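Local coordinates for protein intracellular exo-alpha-(1->5)-L-arabinofuranosidase (Bifidobacterium longum, PDB 2Y2W) that hydrolyses terminal alpha-(1->5)-linked L-arabinofuranosyl bonds in arabinans and also acts on arabinoxylan, contributing to breakdown of the plant cell wall, at residues Y119-G124 with L181-G186. Residues are numbered along the deposited sequence; the frame is centred on the assembly and turned at random.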
loop_
_atom_site.group_PDB
_atom_site.type_symbol
_atom_site.label_atom_id
_atom_site.label_comp_id
_atom_site.label_asym_id
_atom_site.label_seq_id
_atom_site.Cartn_x
_atom_site.Cartn_y
_atom_site.Cartn_z
ATOM N N TYR D 119 11.897 -8.300 5.915
ATOM C CA TYR D 119 12.629 -8.128 7.161
ATOM C C TYR D 119 12.102 -6.947 7.971
ATOM O O TYR D 119 11.926 -5.852 7.439
ATOM C CB TYR D 119 14.121 -7.957 6.851
ATOM C CG TYR D 119 14.994 -7.637 8.040
ATOM C CD1 TYR D 119 15.095 -8.515 9.123
ATOM C CD2 TYR D 119 15.736 -6.460 8.076
ATOM C CE1 TYR D 119 15.907 -8.221 10.215
ATOM C CE2 TYR D 119 16.550 -6.158 9.162
ATOM C CZ TYR D 119 16.629 -7.042 10.224
ATOM O OH TYR D 119 17.434 -6.735 11.290
ATOM N N ASN D 120 11.844 -7.183 9.254
ATOM C CA ASN D 120 11.427 -6.123 10.174
ATOM C C ASN D 120 12.623 -5.664 11.005
ATOM O O ASN D 120 13.141 -6.424 11.824
ATOM C CB ASN D 120 10.299 -6.609 11.088
ATOM C CG ASN D 120 9.203 -7.336 10.332
ATOM O OD1 ASN D 120 8.614 -6.797 9.392
ATOM N ND2 ASN D 120 8.917 -8.567 10.746
ATOM N N TRP D 121 13.057 -4.423 10.788
ATOM C CA TRP D 121 14.323 -3.933 11.339
ATOM C C TRP D 121 14.367 -3.869 12.872
ATOM O O TRP D 121 15.445 -3.932 13.462
ATOM C CB TRP D 121 14.700 -2.582 10.714
ATOM C CG TRP D 121 13.797 -1.467 11.112
ATOM C CD1 TRP D 121 12.661 -1.065 10.475
ATOM C CD2 TRP D 121 13.947 -0.611 12.246
ATOM N NE1 TRP D 121 12.091 -0.009 11.142
ATOM C CE2 TRP D 121 12.860 0.290 12.234
ATOM C CE3 TRP D 121 14.893 -0.518 13.276
ATOM C CZ2 TRP D 121 12.692 1.272 13.214
ATOM C CZ3 TRP D 121 14.729 0.460 14.246
ATOM C CH2 TRP D 121 13.635 1.342 14.207
ATOM N N GLU D 122 13.199 -3.743 13.501
ATOM C CA GLU D 122 13.083 -3.707 14.963
ATOM C C GLU D 122 13.335 -5.071 15.598
ATOM O O GLU D 122 13.653 -5.158 16.787
ATOM C CB GLU D 122 11.701 -3.206 15.409
ATOM C CG GLU D 122 11.213 -1.933 14.737
ATOM C CD GLU D 122 10.395 -2.208 13.484
ATOM O OE1 GLU D 122 10.765 -3.113 12.703
ATOM O OE2 GLU D 122 9.379 -1.510 13.273
ATOM N N ASP D 123 13.178 -6.132 14.809
ATOM C CA ASP D 123 13.425 -7.497 15.279
ATOM C C ASP D 123 14.886 -7.730 15.648
ATOM O O ASP D 123 15.198 -8.650 16.407
ATOM C CB ASP D 123 12.993 -8.524 14.224
ATOM C CG ASP D 123 11.487 -8.636 14.095
ATOM O OD1 ASP D 123 10.765 -8.199 15.018
ATOM O OD2 ASP D 123 11.023 -9.175 13.069
ATOM N N GLY D 124 15.770 -6.893 15.108
ATOM C CA GLY D 124 17.206 -7.035 15.321
ATOM C C GLY D 124 17.815 -6.010 16.258
ATOM O O GLY D 124 19.036 -5.914 16.360
ATOM N N LEU D 181 15.492 5.393 10.150
ATOM C CA LEU D 181 16.328 6.573 9.950
ATOM C C LEU D 181 16.468 7.370 11.250
ATOM O O LEU D 181 17.570 7.753 11.641
ATOM C CB LEU D 181 15.743 7.444 8.831
ATOM C CG LEU D 181 16.334 8.829 8.547
ATOM C CD1 LEU D 181 17.797 8.748 8.128
ATOM C CD2 LEU D 181 15.508 9.520 7.483
ATOM N N GLU D 182 15.338 7.605 11.910
ATOM C CA GLU D 182 15.296 8.300 13.190
ATOM C C GLU D 182 16.030 7.512 14.279
ATOM O O GLU D 182 16.767 8.091 15.072
ATOM C CB GLU D 182 13.840 8.540 13.589
ATOM C CG GLU D 182 13.627 9.382 14.835
ATOM C CD GLU D 182 12.147 9.631 15.123
ATOM O OE1 GLU D 182 11.307 9.411 14.219
ATOM O OE2 GLU D 182 11.820 10.060 16.248
ATOM N N TYR D 183 15.827 6.195 14.307
ATOM C CA TYR D 183 16.461 5.332 15.306
ATOM C C TYR D 183 17.975 5.326 15.152
ATOM O O TYR D 183 18.713 5.383 16.139
ATOM C CB TYR D 183 15.932 3.897 15.210
ATOM C CG TYR D 183 16.668 2.914 16.096
ATOM C CD1 TYR D 183 16.251 2.680 17.403
ATOM C CD2 TYR D 183 17.786 2.222 15.627
ATOM C CE1 TYR D 183 16.925 1.788 18.220
ATOM C CE2 TYR D 183 18.470 1.329 16.437
ATOM C CZ TYR D 183 18.033 1.115 17.732
ATOM O OH TYR D 183 18.703 0.230 18.538
ATOM N N VAL D 184 18.424 5.261 13.906
ATOM C CA VAL D 184 19.833 5.096 13.602
ATOM C C VAL D 184 20.636 6.412 13.651
ATOM O O VAL D 184 21.808 6.408 14.037
ATOM C CB VAL D 184 20.001 4.360 12.246
ATOM C CG1 VAL D 184 19.998 5.331 11.079
ATOM C CG2 VAL D 184 21.257 3.536 12.240
ATOM N N ASN D 185 20.003 7.528 13.286
ATOM C CA ASN D 185 20.725 8.788 13.075
ATOM C C ASN D 185 20.206 9.990 13.858
ATOM O O ASN D 185 20.819 11.059 13.840
ATOM C CB ASN D 185 20.762 9.136 11.581
ATOM C CG ASN D 185 21.799 8.337 10.815
ATOM O OD1 ASN D 185 22.695 7.723 11.402
ATOM N ND2 ASN D 185 21.682 8.342 9.491
ATOM N N GLY D 186 19.078 9.817 14.537
ATOM C CA GLY D 186 18.463 10.906 15.283
ATOM C C GLY D 186 19.285 11.328 16.483
ATOM O O GLY D 186 20.064 10.543 17.024
#
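W121 and Y183 make the whole of this contact, a worked example of an oblique aromatic pair packing between a barrel loop and a helix. The packing is apolar. The benzo end of the indole leads: CH2 of W121 lies 3.6 Å from CB of Y183, while CZ3 of W121 reaches over one face of the phenol ring near its root, 3.6 Å from CG of Y183. The two rings are oblique, with planes at 52° and centroids of the W121 six-membered ring and the Y183 ring 5.4 Å apart. In W121 the indole is swung between the backbone N and carbonyl carbon (chi1 68°), which carries it out of the turn toward helix 174-185. On its own side, E122 CG sits 3.7 Å above the indole plane, over the ring centre; W192 adds another aromatic neighbour.

No hydrogen bond crosses between the two segments. Within the turn, N120 ND2 donates to D123 OD2 at 3.2 Å; the acceptor lies in the N120 amide plane, and the donor meets it on the syn side, 32° out of the carboxylate plane. R134 forms a salt bridge with the same oxygen. The hydroxyl of the buried Y183 bonds to D150 and N199.

An alanine in place of W121 would probably open a gap beside the Y183 ring face and leave residues 119-124 without their contact to 181-186. Remote from the probable active site, the contact joins the loop after the second strand of the (beta/alpha)8 barrel to the helix after the third through shape and dispersion, while the Y183 hydroxyl finds its polar partners elsewhere.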